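Local coordinates for protein ribosomal RNA small subunit methyltransferase D (Escherichia coli, PDB 2FPO) that methylates the N2 amine of guanine 966 in the 16S rRNA of assembled 30S ribosomal subunits, using S-adenosyl-L-methionine as methyl donor, at residues A[12-17]-A[26-31]; A[54-59]-A[122-127]; A[140-145]-A[168-173]. One frame throughout, in Å; residues are numbered along the deposited sequence.

Interaction 1 (A[12-17]-A[26-31])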
loop_
_atom_site.group_PDB
_atom_site.type_symbol
_atom_site.label_atom_id
_atom_site.label_comp_id
_atom_site.label_asym_id
_atom_site.label_seq_id
_atom_site.Cartn_x
_atom_site.Cartn_y
_atom_site.Cartn_z
ATOM N N GLY A 12 -6.409 18.396 -8.172
ATOM C CA GLY A 12 -6.523 17.206 -7.253
ATOM C C GLY A 12 -6.027 17.519 -5.856
ATOM O O GLY A 12 -4.957 18.122 -5.688
ATOM N N GLN A 13 -6.825 17.125 -4.857
ATOM C CA GLN A 13 -6.458 17.244 -3.444
ATOM C C GLN A 13 -6.577 15.878 -2.763
ATOM O O GLN A 13 -7.511 15.110 -3.039
ATOM C CB GLN A 13 -7.369 18.231 -2.712
ATOM C CG GLN A 13 -7.414 19.663 -3.257
ATOM C CD GLN A 13 -6.776 20.682 -2.315
ATOM O OE1 GLN A 13 -5.714 21.236 -2.602
ATOM N NE2 GLN A 13 -7.423 20.928 -1.189
ATOM N N ILE A 14 -5.618 15.594 -1.878
ATOM C CA ILE A 14 -5.630 14.423 -0.998
ATOM C C ILE A 14 -5.717 14.954 0.421
ATOM O O ILE A 14 -4.966 15.861 0.786
ATOM C CB ILE A 14 -4.330 13.561 -1.185
ATOM C CG1 ILE A 14 -4.420 12.704 -2.444
ATOM C CG2 ILE A 14 -4.054 12.639 0.009
ATOM C CD1 ILE A 14 -5.756 12.040 -2.700
ATOM N N ARG A 15 -6.640 14.424 1.225
ATOM C CA ARG A 15 -6.649 14.806 2.635
ATOM C C ARG A 15 -6.138 13.642 3.483
ATOM O O ARG A 15 -6.577 12.515 3.308
ATOM C CB ARG A 15 -8.026 15.311 3.100
ATOM C CG ARG A 15 -7.936 16.181 4.367
ATOM C CD ARG A 15 -9.313 16.524 4.986
ATOM N NE ARG A 15 -10.212 15.369 4.957
ATOM C CZ ARG A 15 -11.314 15.231 5.689
ATOM N NH1 ARG A 15 -11.687 16.174 6.555
ATOM N NH2 ARG A 15 -12.043 14.126 5.552
ATOM N N ILE A 16 -5.164 13.929 4.349
ATOM C CA ILE A 16 -4.673 12.979 5.332
ATOM C C ILE A 16 -5.637 12.997 6.536
ATOM O O ILE A 16 -5.820 14.018 7.204
ATOM C CB ILE A 16 -3.218 13.258 5.740
ATOM C CG1 ILE A 16 -2.275 12.990 4.542
ATOM C CG2 ILE A 16 -2.827 12.385 6.938
ATOM C CD1 ILE A 16 -0.836 13.382 4.755
ATOM N N ILE A 17 -6.278 11.864 6.785
ATOM C CA ILE A 17 -7.365 11.866 7.755
ATOM C C ILE A 17 -6.945 11.512 9.176
ATOM O O ILE A 17 -7.740 11.676 10.098
ATOM C CB ILE A 17 -8.551 10.998 7.296
ATOM C CG1 ILE A 17 -8.089 9.590 6.988
ATOM C CG2 ILE A 17 -9.265 11.645 6.096
ATOM C CD1 ILE A 17 -9.150 8.571 7.198
ATOM N N LEU A 26 -3.037 18.048 0.492
ATOM C CA LEU A 26 -1.919 17.953 -0.481
ATOM C C LEU A 26 -2.384 17.834 -1.943
ATOM O O LEU A 26 -3.353 17.140 -2.221
ATOM C CB LEU A 26 -1.009 16.748 -0.151
ATOM C CG LEU A 26 -0.259 16.677 1.186
ATOM C CD1 LEU A 26 0.288 15.293 1.365
ATOM C CD2 LEU A 26 0.864 17.704 1.324
ATOM N N PRO A 27 -1.681 18.502 -2.889
ATOM C CA PRO A 27 -2.076 18.473 -4.310
ATOM C C PRO A 27 -1.674 17.173 -5.017
ATOM O O PRO A 27 -0.543 16.723 -4.866
ATOM C CB PRO A 27 -1.291 19.636 -4.900
ATOM C CG PRO A 27 -0.041 19.631 -4.107
ATOM C CD PRO A 27 -0.480 19.332 -2.691
ATOM N N VAL A 28 -2.601 16.566 -5.755
ATOM C CA VAL A 28 -2.296 15.378 -6.555
ATOM C C VAL A 28 -2.775 15.585 -7.971
ATOM O O VAL A 28 -3.977 15.593 -8.224
ATOM C CB VAL A 28 -2.833 14.039 -5.961
ATOM C CG1 VAL A 28 -2.141 13.742 -4.656
ATOM C CG2 VAL A 28 -4.367 14.054 -5.805
ATOM N N PRO A 29 -1.823 15.684 -8.912
ATOM C CA PRO A 29 -1.990 16.402 -10.169
ATOM C C PRO A 29 -3.086 15.844 -11.085
ATOM O O PRO A 29 -3.729 14.838 -10.765
ATOM C CB PRO A 29 -0.606 16.269 -10.827
ATOM C CG PRO A 29 -0.040 14.990 -10.260
ATOM C CD PRO A 29 -0.514 14.998 -8.836
ATOM N N ASP A 30 -3.271 16.529 -12.212
ATOM C CA ASP A 30 -4.272 16.216 -13.238
ATOM C C ASP A 30 -4.040 14.888 -13.991
ATOM O O ASP A 30 -3.524 14.878 -15.116
ATOM C CB ASP A 30 -4.362 17.392 -14.236
ATOM C CG ASP A 30 -2.992 18.042 -14.532
ATOM O OD1 ASP A 30 -1.937 17.529 -14.084
ATOM O OD2 ASP A 30 -2.973 19.090 -15.216
ATOM N N SER A 31 -4.435 13.775 -13.371
ATOM C CA SER A 31 -4.395 12.456 -14.016
ATOM C C SER A 31 -5.235 11.436 -13.248
ATOM O O SER A 31 -5.594 11.652 -12.090
ATOM C CB SER A 31 -2.947 11.950 -14.198
ATOM O OG SER A 31 -2.356 11.577 -12.964
#
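Two short antiparallel strands, 13-15 and 25-27, are tied here by two main-chain hydrogen bonds, with a third just past the strand ends. I14 and L26 form the hydrogen-bonded pair: I14 N donates a hydrogen bond to L26 O at 2.8 Å, and L26 N donates one to I14 O at 2.9 Å, both lying in the plane of the accepting carbonyl. The third bond, V28 N to G12 O at 2.8 Å, is built differently, with the donor standing 63° above the carbonyl plane and not on a lone pair. Next to it, G12 CA comes within 3.2 Å of V28 O as a CH...O contact, an approach suited to a residue with no side chain.

The side chain of I14 shows how apolar packing follows this register. Its CB sits 3.9 Å from L26 O, beside the bonded carbonyl. With CG1 anti to the carbonyl carbon (chi1 -78°), the longer branch crosses V28 at about a right angle, and CG1 presses to 3.3 Å from V28 CG1, tighter than ordinary van der Waals contact. At the tip, CD1 rests against the other V28 methyl, 4.0 Å from CG2. L26 projects to the same side of the strands as I14, and its CD1 meets I16 CD1 at 4.1 Å, the two chains crossing obliquely. Q13 and P27, a non-hydrogen-bonded pair, carry their side chains on the opposite side, and P27 O accepts a hydrogen bond from N96. Neighbouring antiparallel strands joined by a short connection make this a beta hairpin, with L26 and I16 on helix 67-74, L26 also on helix 87-99, and I14 and V28 against S65.

Interaction 2 (A[54-59]-A[122-127])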
loop_
_atom_site.group_PDB
_atom_site.type_symbol
_atom_site.label_atom_id
_atom_site.label_comp_id
_atom_site.label_asym_id
_atom_site.label_seq_id
_atom_site.Cartn_x
_atom_site.Cartn_y
_atom_site.Cartn_z
ATOM N N VAL A 54 2.410 1.779 14.093
ATOM C CA VAL A 54 3.531 2.513 14.707
ATOM C C VAL A 54 4.799 1.694 14.528
ATOM O O VAL A 54 4.841 0.507 14.871
ATOM C CB VAL A 54 3.277 2.909 16.191
ATOM C CG1 VAL A 54 4.527 3.655 16.846
ATOM C CG2 VAL A 54 2.020 3.781 16.294
ATOM N N ASP A 55 5.797 2.338 13.921
ATOM C CA ASP A 55 7.102 1.759 13.633
ATOM C C ASP A 55 7.091 0.650 12.609
ATOM O O ASP A 55 8.068 -0.071 12.514
ATOM C CB ASP A 55 7.855 1.272 14.900
ATOM C CG ASP A 55 8.293 2.409 15.821
ATOM O OD1 ASP A 55 8.355 3.569 15.385
ATOM O OD2 ASP A 55 8.608 2.124 16.996
ATOM N N ALA A 56 6.004 0.498 11.855
ATOM C CA ALA A 56 5.958 -0.473 10.749
ATOM C C ALA A 56 6.799 -0.032 9.554
ATOM O O ALA A 56 6.899 1.157 9.276
ATOM C CB ALA A 56 4.511 -0.716 10.287
ATOM N N GLN A 57 7.394 -1.002 8.855
ATOM C CA GLN A 57 7.975 -0.776 7.543
ATOM C C GLN A 57 6.916 -1.130 6.501
ATOM O O GLN A 57 6.412 -2.272 6.460
ATOM C CB GLN A 57 9.249 -1.607 7.367
ATOM C CG GLN A 57 10.543 -0.814 7.688
ATOM C CD GLN A 57 10.892 0.281 6.626
ATOM O OE1 GLN A 57 11.754 1.132 6.869
ATOM N NE2 GLN A 57 10.218 0.252 5.459
ATOM N N CYS A 58 6.590 -0.148 5.657
ATOM C CA CYS A 58 5.496 -0.242 4.682
ATOM C C CYS A 58 5.978 -0.159 3.243
ATOM O O CYS A 58 6.876 0.619 2.891
ATOM C CB CYS A 58 4.453 0.869 4.910
ATOM S SG CYS A 58 3.842 0.953 6.602
ATOM N N LEU A 59 5.373 -0.972 2.406
ATOM C CA LEU A 59 5.669 -0.901 0.984
ATOM C C LEU A 59 4.349 -0.687 0.245
ATOM O O LEU A 59 3.392 -1.435 0.433
ATOM C CB LEU A 59 6.389 -2.195 0.562
ATOM C CG LEU A 59 6.533 -2.446 -0.945
ATOM C CD1 LEU A 59 7.610 -1.470 -1.498
ATOM C CD2 LEU A 59 6.876 -3.932 -1.167
ATOM N N PRO A 122 12.276 -7.318 3.834
ATOM C CA PRO A 122 10.974 -7.582 4.466
ATOM C C PRO A 122 10.213 -6.350 4.997
ATOM O O PRO A 122 10.794 -5.443 5.616
ATOM C CB PRO A 122 11.323 -8.542 5.607
ATOM C CG PRO A 122 12.772 -8.226 5.924
ATOM C CD PRO A 122 13.396 -7.891 4.600
ATOM N N HIS A 123 8.910 -6.338 4.739
ATOM C CA HIS A 123 8.013 -5.291 5.232
ATOM C C HIS A 123 6.900 -5.893 6.084
ATOM O O HIS A 123 6.398 -6.994 5.800
ATOM C CB HIS A 123 7.397 -4.502 4.068
ATOM C CG HIS A 123 8.388 -3.709 3.277
ATOM N ND1 HIS A 123 9.208 -4.276 2.320
ATOM C CD2 HIS A 123 8.724 -2.394 3.335
ATOM C CE1 HIS A 123 9.980 -3.332 1.798
ATOM N NE2 HIS A 123 9.722 -2.188 2.412
ATOM N N ASN A 124 6.506 -5.134 7.103
ATOM C CA ASN A 124 5.413 -5.460 7.999
ATOM C C ASN A 124 4.023 -5.250 7.363
ATOM O O ASN A 124 3.063 -5.987 7.681
ATOM C CB ASN A 124 5.523 -4.570 9.250
ATOM C CG ASN A 124 6.875 -4.675 9.916
ATOM O OD1 ASN A 124 7.214 -5.708 10.520
ATOM N ND2 ASN A 124 7.672 -3.613 9.805
ATOM N N ILE A 125 3.924 -4.242 6.495
ATOM C CA ILE A 125 2.655 -3.853 5.856
ATOM C C ILE A 125 2.855 -3.563 4.377
ATOM O O ILE A 125 3.680 -2.720 3.999
ATOM C CB ILE A 125 2.025 -2.589 6.565
ATOM C CG1 ILE A 125 1.761 -2.862 8.063
ATOM C CG2 ILE A 125 0.780 -2.047 5.815
ATOM C CD1 ILE A 125 1.140 -1.687 8.838
ATOM N N VAL A 126 2.079 -4.222 3.536
ATOM C CA VAL A 126 2.150 -3.989 2.075
ATOM C C VAL A 126 0.778 -3.664 1.518
ATOM O O VAL A 126 -0.225 -4.317 1.873
ATOM C CB VAL A 126 2.786 -5.198 1.304
ATOM C CG1 VAL A 126 2.919 -4.934 -0.217
ATOM C CG2 VAL A 126 4.139 -5.567 1.890
ATOM N N PHE A 127 0.742 -2.640 0.664
ATOM C CA PHE A 127 -0.478 -2.204 -0.004
ATOM C C PHE A 127 -0.447 -2.636 -1.472
ATOM O O PHE A 127 0.482 -2.289 -2.209
ATOM C CB PHE A 127 -0.647 -0.686 0.060
ATOM C CG PHE A 127 -0.572 -0.121 1.467
ATOM C CD1 PHE A 127 -1.621 -0.318 2.381
ATOM C CD2 PHE A 127 0.517 0.643 1.858
ATOM C CE1 PHE A 127 -1.532 0.208 3.705
ATOM C CE2 PHE A 127 0.606 1.184 3.174
ATOM C CZ PHE A 127 -0.420 0.959 4.093
HETATM O O HOH W 1 10.982 0.191 2.795
#
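A flat imidazole fills the hollow beside strand 57-59: L59 CB stands over the centre of the H123 ring, 3.6 Å from its centroid and 10° off the normal, a CH-pi contact across the face. The ring is placed there by chi1 -66°, which sets CG anti to the carbonyl carbon. At its edge, in plane, a water lies 2.7 Å from H123 NE2 and also takes a weak bond from Q57 NE2; the bent Q57 chain brings its amide obliquely to the ring, the two planes 70° apart.

Beyond the ring the strands run parallel, the axes of the short segments 57-59 and 125-127 approaching to 4.8 Å, and bond in the alternating parallel manner: Q57 O accepts from I125 N, I125 O from L59 N at 2.9 Å, and L59 O from F127 N. These are neighbouring inner strands of the seven-stranded sheet of a Rossmann-like, class I methyltransferase, with strand order 3-2-1-4-5-7-6.

On one side of this sheet C58 SG nestles 4.0 Å from I125 CB. Just before strand 57-59, the A56 methyl abuts the tip of I125, CB to CD1 3.8 Å. Helix 39-53 covers the side of C58 and I125, L49 touching both I125 and F127. On the other, L59 and V126 lie side by side and point the same way, CD2 to CG1 4.2 Å.

Interaction 3 (A[140-145]-A[168-173])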
loop_
_atom_site.group_PDB
_atom_site.type_symbol
_atom_site.label_atom_id
_atom_site.label_comp_id
_atom_site.label_asym_id
_atom_site.label_seq_id
_atom_site.Cartn_x
_atom_site.Cartn_y
_atom_site.Cartn_z
ATOM N N THR A 140 1.684 -9.839 -8.523
ATOM C CA THR A 140 2.293 -9.009 -7.473
ATOM C C THR A 140 2.348 -9.801 -6.181
ATOM O O THR A 140 3.373 -9.867 -5.520
ATOM C CB THR A 140 1.498 -7.669 -7.273
ATOM O OG1 THR A 140 1.568 -6.903 -8.481
ATOM C CG2 THR A 140 2.111 -6.827 -6.144
ATOM N N ILE A 141 1.219 -10.402 -5.830
ATOM C CA ILE A 141 1.110 -11.285 -4.672
ATOM C C ILE A 141 2.181 -12.402 -4.656
ATOM O O ILE A 141 2.800 -12.659 -3.626
ATOM C CB ILE A 141 -0.306 -11.879 -4.609
ATOM C CG1 ILE A 141 -1.269 -10.819 -4.038
ATOM C CG2 ILE A 141 -0.336 -13.258 -3.831
ATOM C CD1 ILE A 141 -2.769 -11.129 -4.287
ATOM N N ASN A 142 2.425 -13.025 -5.805
ATOM C CA ASN A 142 3.430 -14.107 -5.849
ATOM C C ASN A 142 4.845 -13.592 -5.754
ATOM O O ASN A 142 5.688 -14.229 -5.136
ATOM C CB ASN A 142 3.280 -14.954 -7.099
ATOM C CG ASN A 142 2.068 -15.859 -7.048
ATOM O OD1 ASN A 142 1.459 -16.137 -8.077
ATOM N ND2 ASN A 142 1.732 -16.345 -5.863
ATOM N N LEU A 143 5.112 -12.441 -6.374
ATOM C CA LEU A 143 6.436 -11.821 -6.283
ATOM C C LEU A 143 6.745 -11.391 -4.862
ATOM O O LEU A 143 7.856 -11.607 -4.395
ATOM C CB LEU A 143 6.567 -10.636 -7.241
ATOM C CG LEU A 143 6.613 -11.046 -8.727
ATOM C CD1 LEU A 143 6.145 -9.887 -9.579
ATOM C CD2 LEU A 143 7.980 -11.534 -9.178
ATOM N N LEU A 144 5.754 -10.793 -4.178
ATOM C CA LEU A 144 5.909 -10.400 -2.760
ATOM C C LEU A 144 6.322 -11.580 -1.905
ATOM O O LEU A 144 7.294 -11.524 -1.150
ATOM C CB LEU A 144 4.621 -9.732 -2.193
ATOM C CG LEU A 144 4.274 -8.333 -2.726
ATOM C CD1 LEU A 144 2.873 -7.925 -2.205
ATOM C CD2 LEU A 144 5.376 -7.331 -2.263
ATOM N N GLU A 145 5.582 -12.668 -2.034
ATOM C CA GLU A 145 5.888 -13.903 -1.304
ATOM C C GLU A 145 7.220 -14.574 -1.703
ATOM O O GLU A 145 7.884 -15.147 -0.858
ATOM C CB GLU A 145 4.739 -14.898 -1.466
ATOM C CG GLU A 145 4.913 -16.262 -0.752
ATOM C CD GLU A 145 5.100 -16.129 0.751
ATOM O OE1 GLU A 145 4.472 -15.233 1.359
ATOM O OE2 GLU A 145 5.875 -16.938 1.328
ATOM N N THR A 168 -6.205 -15.785 -5.822
ATOM C CA THR A 168 -5.290 -16.854 -5.476
ATOM C C THR A 168 -4.163 -16.249 -4.629
ATOM O O THR A 168 -3.493 -15.274 -5.029
ATOM C CB THR A 168 -4.775 -17.592 -6.760
ATOM O OG1 THR A 168 -5.903 -18.042 -7.519
ATOM C CG2 THR A 168 -3.926 -18.831 -6.415
ATOM N N VAL A 169 -4.007 -16.796 -3.427
ATOM C CA VAL A 169 -2.948 -16.381 -2.520
ATOM C C VAL A 169 -2.137 -17.619 -2.160
ATOM O O VAL A 169 -2.662 -18.731 -2.231
ATOM C CB VAL A 169 -3.526 -15.636 -1.254
ATOM C CG1 VAL A 169 -4.203 -14.332 -1.692
ATOM C CG2 VAL A 169 -4.529 -16.549 -0.457
ATOM N N PRO A 170 -0.856 -17.442 -1.784
ATOM C CA PRO A 170 -0.081 -18.617 -1.338
ATOM C C PRO A 170 -0.718 -19.262 -0.114
ATOM O O PRO A 170 -1.507 -18.624 0.586
ATOM C CB PRO A 170 1.295 -18.025 -0.989
ATOM C CG PRO A 170 1.352 -16.732 -1.785
ATOM C CD PRO A 170 -0.043 -16.206 -1.743
ATOM N N ALA A 171 -0.375 -20.523 0.122
ATOM C CA ALA A 171 -0.979 -21.320 1.174
ATOM C C ALA A 171 -0.727 -20.769 2.580
ATOM O O ALA A 171 -1.541 -20.949 3.472
ATOM C CB ALA A 171 -0.503 -22.778 1.060
ATOM N N ASN A 172 0.404 -20.093 2.771
ATOM C CA ASN A 172 0.710 -19.469 4.068
ATOM C C ASN A 172 0.096 -18.077 4.278
ATOM O O ASN A 172 0.395 -17.406 5.279
ATOM C CB ASN A 172 2.227 -19.422 4.303
ATOM C CG ASN A 172 2.974 -18.623 3.239
ATOM O OD1 ASN A 172 2.558 -18.551 2.078
ATOM N ND2 ASN A 172 4.085 -18.028 3.631
ATOM N N TRP A 173 -0.752 -17.639 3.345
ATOM C CA TRP A 173 -1.543 -16.402 3.530
ATOM C C TRP A 173 -2.963 -16.752 3.950
ATOM O O TRP A 173 -3.631 -17.583 3.314
ATOM C CB TRP A 173 -1.660 -15.621 2.223
ATOM C CG TRP A 173 -0.438 -14.945 1.724
ATOM C CD1 TRP A 173 0.857 -15.392 1.795
ATOM C CD2 TRP A 173 -0.397 -13.709 0.999
ATOM N NE1 TRP A 173 1.703 -14.488 1.176
ATOM C CE2 TRP A 173 0.959 -13.455 0.675
ATOM C CE3 TRP A 173 -1.381 -12.796 0.570
ATOM C CZ2 TRP A 173 1.356 -12.322 -0.040
ATOM C CZ3 TRP A 173 -0.966 -11.644 -0.132
ATOM C CH2 TRP A 173 0.384 -11.436 -0.432
#
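Two donors grip E145 OE1: the indole W173 NE1, 2.9 Å away with a fairly straight N-H...O angle of 161°, and the guanidinium of R191, which forms a salt bridge through its NE. The partner oxygen, OE2, receives N172 ND2 at 3.1 Å, and the same amide also donates to the backbone oxygen of E192. Both cross-segment bonds arrive from above the carboxylate plane, yet each acceptor oxygen lies in or near the plane of its donor group, and indole and amide both stand steeply to the carboxylate, the amide at 86°. The R191 charge and the N-H donors probably favour the ionised form of E145.

E145 reaches this position with CG anti to the backbone N and a bend at chi2 of 59°, and its CG slides past P170 CG at 3.7 Å. I141, one helical turn earlier, uses its CG2 branch: the methyl lies over one face of the W173 six-membered ring, 4.2 Å from the centroid and offset toward the rim, while also touching P170 CD at 3.6 Å. P170 CD covers that same indole face. A type I turn from P170 to W173, closed by W173 N to P170 O, brings proline, amide and indole together. This is helix-against-loop packing in the Rossmann-like fold, joining helix 137-146 to the turn that leads into edge strand 173-181.

In the fold
From the N terminus, interaction 1 closes first, joining strands only a short loop apart into a hairpin beside helices 67-74 and 87-99. Interaction 2 then spans 62 residues, bringing strand 123-128 back beside strand 57-60 in the middle of the sheet after the chain has built strands 79-83 and 105-108 on one flank. Interaction 3 opens next and closes a loop that holds strands 150-151 and 154-161, fastening helix 137-146 to the loop before strand 173-181. None nests in or crosses another; they follow in series. Interactions 2 and 3 touch where L144 packs on L59 and V126, whereas interaction 1 stands apart, its centre about 23 Å from that of interaction 2.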